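Local coordinates for gram-negative insecticidal protein (Chromobacterium piscinae, PDB 6FBM), which is an insecticidal toxin of the MACPF and beta-tripod families, probably killing insect cells by inserting pores into their membranes, at residues R416-L424 with S480-N488. Sequence-based numbering, arbitrary orientation.
Sequences RALGDVMML and SSCFAGVPN
Asp420 and Phe483 meet where the two segments run with their end-to-end directions 65° apart, the CA atoms of Gly419 and Phe483 lie 5.1 Å apart, and one backbone-to-backbone hydrogen bond joins the segments, from Asp420 N to Phe483 O (2.8 Å). Gly419, bare of a side chain, lies close over Cys482 CB, where a beta carbon of its own would clash. Asp420 makes the second link: with CG beside its backbone N (chi1 -66°), the carboxylate reaches the 480-488 segment, and OD2 accepts Gly485 N at 2.7 Å in a nearly straight bond. An acid suits this place, since one carboxylate oxygen can accept the Gly485 N-H and also pair with Arg408 of strand 403-410, which should favour the ionised form. A water lies 2.7 Å from Asp420 O, to which it can donate, and accepts from Phe483 N. The Phe483 ring has Asp420 O over one face, while Met422, bent at chi2 and chi3, sets CG 3.7 Å from Phe483 CE2 and its sulfur obliquely beside the ring in a Met-aromatic contact. A flat apolar ring and a flexible methionine suit this buried place, where both also touch Leu469 and Val343. Upstream, Ser480 OG accepts Cys482 N in an ST turn. Side chain, backbone and water thus tie the chain leading into strand 421-426 to the start of strand 484-486, members of two separate antiparallel sheets, inside the Vps62-related region, consistent with the packed sheets of a beta-tripod domain.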
ATOM      1  N   ARG A 416       9.115 -52.126  38.827  1.00 19.75           N
ATOM      2  CA  ARG A 416       9.350 -53.380  39.542  1.00 20.24           C
ATOM      3  C   ARG A 416      10.788 -53.459  39.992  1.00 20.36           C
ATOM      4  O   ARG A 416      11.676 -52.963  39.311  1.00 20.27           O
ATOM      5  CB  ARG A 416       9.135 -54.570  38.601  1.00 20.86           C
ATOM      6  CG  ARG A 416       7.774 -54.658  37.963  1.00 19.77           C
ATOM      7  CD  ARG A 416       6.754 -55.178  38.954  1.00 19.86           C
ATOM      8  NE  ARG A 416       5.478 -55.276  38.269  1.00 20.59           N
ATOM      9  CZ  ARG A 416       4.631 -54.277  38.045  1.00 20.17           C
ATOM     10  NH1 ARG A 416       4.866 -53.064  38.503  1.00 20.15           N
ATOM     11  NH2 ARG A 416       3.530 -54.524  37.352  1.00 20.92           N
ATOM     12  N   ALA A 417      11.015 -54.112  41.127  1.00 19.84           N
ATOM     13  CA  ALA A 417      12.371 -54.394  41.591  1.00 18.28           C
ATOM     14  C   ALA A 417      12.802 -55.775  41.091  1.00 17.53           C
ATOM     15  O   ALA A 417      11.984 -56.672  40.926  1.00 16.76           O
ATOM     16  CB  ALA A 417      12.433 -54.318  43.102  1.00 18.08           C
ATOM     17  N   LEU A 418      14.091 -55.910  40.802  1.00 16.23           N
ATOM     18  CA  LEU A 418      14.644 -57.141  40.248  1.00 14.53           C
ATOM     19  C   LEU A 418      15.369 -58.009  41.275  1.00 13.42           C
ATOM     20  O   LEU A 418      15.568 -59.205  41.042  1.00 12.64           O
ATOM     21  CB  LEU A 418      15.587 -56.825  39.108  1.00 14.84           C
ATOM     22  CG  LEU A 418      15.032 -55.929  37.991  1.00 15.76           C
ATOM     23  CD1 LEU A 418      15.986 -55.941  36.796  1.00 15.56           C
ATOM     24  CD2 LEU A 418      13.631 -56.379  37.550  1.00 15.64           C
ATOM     25  N   GLY A 419      15.727 -57.423  42.422  1.00 12.04           N
ATOM     26  CA  GLY A 419      16.368 -58.168  43.480  1.00 11.32           C
ATOM     27  C   GLY A 419      16.325 -57.493  44.823  1.00 10.71           C
ATOM     28  O   GLY A 419      16.330 -56.273  44.906  1.00 10.47           O
ATOM     29  N   ASP A 420      16.320 -58.308  45.878  1.00 10.40           N
ATOM     30  CA  ASP A 420      16.352 -57.786  47.235  1.00 10.38           C
ATOM     31  C   ASP A 420      17.768 -57.495  47.674  1.00 10.01           C
ATOM     32  O   ASP A 420      18.719 -57.857  47.012  1.00  9.48           O
ATOM     33  CB  ASP A 420      15.661 -58.753  48.194  1.00 10.32           C
ATOM     34  CG  ASP A 420      14.175 -58.873  47.931  1.00 10.19           C
ATOM     35  OD1 ASP A 420      13.571 -57.940  47.377  1.00  9.87           O
ATOM     36  OD2 ASP A 420      13.598 -59.913  48.278  1.00 10.12           O
ATOM     37  N   VAL A 421      17.859 -56.836  48.813  1.00 10.23           N
ATOM     38  CA  VAL A 421      19.108 -56.413  49.412  1.00 10.41           C
ATOM     39  C   VAL A 421      19.122 -56.859  50.858  1.00 10.78           C
ATOM     40  O   VAL A 421      18.199 -56.547  51.620  1.00 11.39           O
ATOM     41  CB  VAL A 421      19.206 -54.885  49.383  1.00 10.19           C
ATOM     42  CG1 VAL A 421      20.438 -54.416  50.125  1.00  9.88           C
ATOM     43  CG2 VAL A 421      19.194 -54.388  47.939  1.00 10.28           C
ATOM     44  N   MET A 422      20.153 -57.595  51.234  1.00 11.28           N
ATOM     45  CA  MET A 422      20.340 -58.002  52.614  1.00 11.56           C
ATOM     46  C   MET A 422      21.166 -56.950  53.302  1.00 12.02           C
ATOM     47  O   MET A 422      22.083 -56.402  52.713  1.00 11.71           O
ATOM     48  CB  MET A 422      21.091 -59.325  52.700  1.00 11.30           C
ATOM     49  CG  MET A 422      20.389 -60.482  52.042  1.00 11.05           C
ATOM     50  SD  MET A 422      18.776 -60.852  52.700  1.00 10.22           S
ATOM     51  CE  MET A 422      19.134 -61.245  54.393  1.00 10.23           C
ATOM     52  N   MET A 423      20.829 -56.709  54.562  1.00 13.36           N
ATOM     53  CA  MET A 423      21.589 -55.863  55.461  1.00 14.37           C
ATOM     54  C   MET A 423      21.974 -56.755  56.633  1.00 14.86           C
ATOM     55  O   MET A 423      21.105 -57.190  57.390  1.00 16.52           O
ATOM     56  CB  MET A 423      20.745 -54.669  55.927  1.00 14.54           C
ATOM     57  CG  MET A 423      20.336 -53.716  54.805  1.00 14.77           C
ATOM     58  SD  MET A 423      21.702 -52.889  53.967  1.00 14.82           S
ATOM     59  CE  MET A 423      22.217 -51.682  55.188  1.00 13.54           C
ATOM     60  N   LEU A 424      23.268 -57.018  56.766  1.00 15.09           N
ATOM     61  CA  LEU A 424      23.781 -58.080  57.621  1.00 14.61           C
ATOM     62  C   LEU A 424      24.791 -57.525  58.632  1.00 15.92           C
ATOM     63  O   LEU A 424      25.730 -56.812  58.261  1.00 14.79           O
ATOM     64  CB  LEU A 424      24.437 -59.164  56.776  1.00 13.85           C
ATOM     65  CG  LEU A 424      23.568 -59.813  55.689  1.00 13.77           C
ATOM     66  CD1 LEU A 424      24.411 -60.673  54.755  1.00 13.51           C
ATOM     67  CD2 LEU A 424      22.445 -60.653  56.249  1.00 13.36           C
ATOM     68  N   SER A 480      18.622 -64.468  35.918  1.00 13.77           N
ATOM     69  CA  SER A 480      18.901 -63.465  36.944  1.00 13.06           C
ATOM     70  C   SER A 480      20.113 -63.811  37.774  1.00 12.70           C
ATOM     71  O   SER A 480      20.379 -64.983  38.004  1.00 12.59           O
ATOM     72  CB  SER A 480      17.717 -63.309  37.870  1.00 12.86           C
ATOM     73  OG  SER A 480      18.006 -62.398  38.904  1.00 12.86           O
ATOM     74  N   SER A 481      20.830 -62.792  38.237  1.00 12.71           N
ATOM     75  CA  SER A 481      21.939 -62.968  39.168  1.00 12.42           C
ATOM     76  C   SER A 481      21.588 -62.458  40.555  1.00 12.62           C
ATOM     77  O   SER A 481      22.459 -62.255  41.392  1.00 14.21           O
ATOM     78  CB  SER A 481      23.162 -62.227  38.633  1.00 12.23           C
ATOM     79  OG  SER A 481      23.386 -62.553  37.286  1.00 11.87           O
ATOM     80  N   CYS A 482      20.304 -62.264  40.805  1.00 12.54           N
ATOM     81  CA  CYS A 482      19.824 -61.604  41.994  1.00 12.65           C
ATOM     82  C   CYS A 482      18.930 -62.557  42.768  1.00 12.23           C
ATOM     83  O   CYS A 482      18.682 -63.703  42.333  1.00 11.27           O
ATOM     84  CB  CYS A 482      19.077 -60.344  41.555  1.00 13.27           C
ATOM     85  SG  CYS A 482      20.171 -59.091  40.794  1.00 13.03           S
ATOM     86  N   PHE A 483      18.447 -62.091  43.917  1.00 12.38           N
ATOM     87  CA  PHE A 483      17.579 -62.917  44.735  1.00 12.80           C
ATOM     88  C   PHE A 483      16.316 -62.208  45.176  1.00 12.81           C
ATOM     89  O   PHE A 483      16.199 -61.000  45.038  1.00 13.37           O
ATOM     90  CB  PHE A 483      18.337 -63.481  45.936  1.00 12.78           C
ATOM     91  CG  PHE A 483      19.038 -62.458  46.747  1.00 12.80           C
ATOM     92  CD1 PHE A 483      20.328 -62.086  46.425  1.00 13.23           C
ATOM     93  CD2 PHE A 483      18.428 -61.889  47.854  1.00 12.73           C
ATOM     94  CE1 PHE A 483      20.999 -61.140  47.186  1.00 13.26           C
ATOM     95  CE2 PHE A 483      19.096 -60.963  48.629  1.00 12.34           C
ATOM     96  CZ  PHE A 483      20.375 -60.587  48.298  1.00 12.55           C
ATOM     97  N   ALA A 484      15.371 -62.988  45.681  1.00 12.64           N
ATOM     98  CA  ALA A 484      14.146 -62.479  46.256  1.00 13.08           C
ATOM     99  C   ALA A 484      13.865 -63.291  47.502  1.00 13.78           C
ATOM    100  O   ALA A 484      13.964 -64.512  47.461  1.00 14.79           O
ATOM    101  CB  ALA A 484      13.013 -62.651  45.269  1.00 12.85           C
ATOM    102  N   GLY A 485      13.537 -62.633  48.602  1.00 14.31           N
ATOM    103  CA  GLY A 485      13.104 -63.299  49.815  1.00 15.14           C
ATOM    104  C   GLY A 485      11.671 -63.833  49.762  1.00 16.78           C
ATOM    105  O   GLY A 485      10.737 -63.146  49.338  1.00 18.24           O
ATOM    106  N   VAL A 486      11.510 -65.069  50.203  1.00 17.75           N
ATOM    107  CA  VAL A 486      10.208 -65.670  50.478  1.00 18.89           C
ATOM    108  C   VAL A 486      10.132 -65.819  51.992  1.00 19.23           C
ATOM    109  O   VAL A 486      11.073 -66.332  52.592  1.00 20.50           O
ATOM    110  CB  VAL A 486      10.098 -67.056  49.802  1.00 19.31           C
ATOM    111  CG1 VAL A 486       8.740 -67.658  50.012  1.00 19.35           C
ATOM    112  CG2 VAL A 486      10.355 -66.947  48.298  1.00 19.35           C
ATOM    113  N   PRO A 487       9.022 -65.400  52.633  1.00 20.32           N
ATOM    114  CA  PRO A 487       8.982 -65.380  54.128  1.00 20.01           C
ATOM    115  C   PRO A 487       8.720 -66.754  54.813  1.00 21.61           C
ATOM    116  O   PRO A 487       8.060 -66.825  55.846  1.00 23.02           O
ATOM    117  CB  PRO A 487       7.858 -64.384  54.421  1.00 18.82           C
ATOM    118  CG  PRO A 487       6.930 -64.557  53.284  1.00 19.13           C
ATOM    119  CD  PRO A 487       7.761 -64.881  52.055  1.00 19.96           C
ATOM    120  N   ASN A 488       9.285 -67.826  54.268  1.00 22.57           N
ATOM    121  CA  ASN A 488       9.074 -69.189  54.741  1.00 21.80           C
ATOM    122  C   ASN A 488      10.136 -70.113  54.132  1.00 20.51           C
ATOM    123  O   ASN A 488      10.903 -69.700  53.249  1.00 19.51           O
ATOM    124  CB  ASN A 488       7.673 -69.672  54.361  1.00 23.56           C
ATOM    125  CG  ASN A 488       7.457 -69.723  52.848  1.00 25.85           C
ATOM    126  OD1 ASN A 488       8.240 -70.347  52.107  1.00 27.06           O
ATOM    127  ND2 ASN A 488       6.403 -69.045  52.374  1.00 24.38           N
TER
HETATM  128  O   HOH W   1      18.997 -59.294  44.696  1.00 20.45           O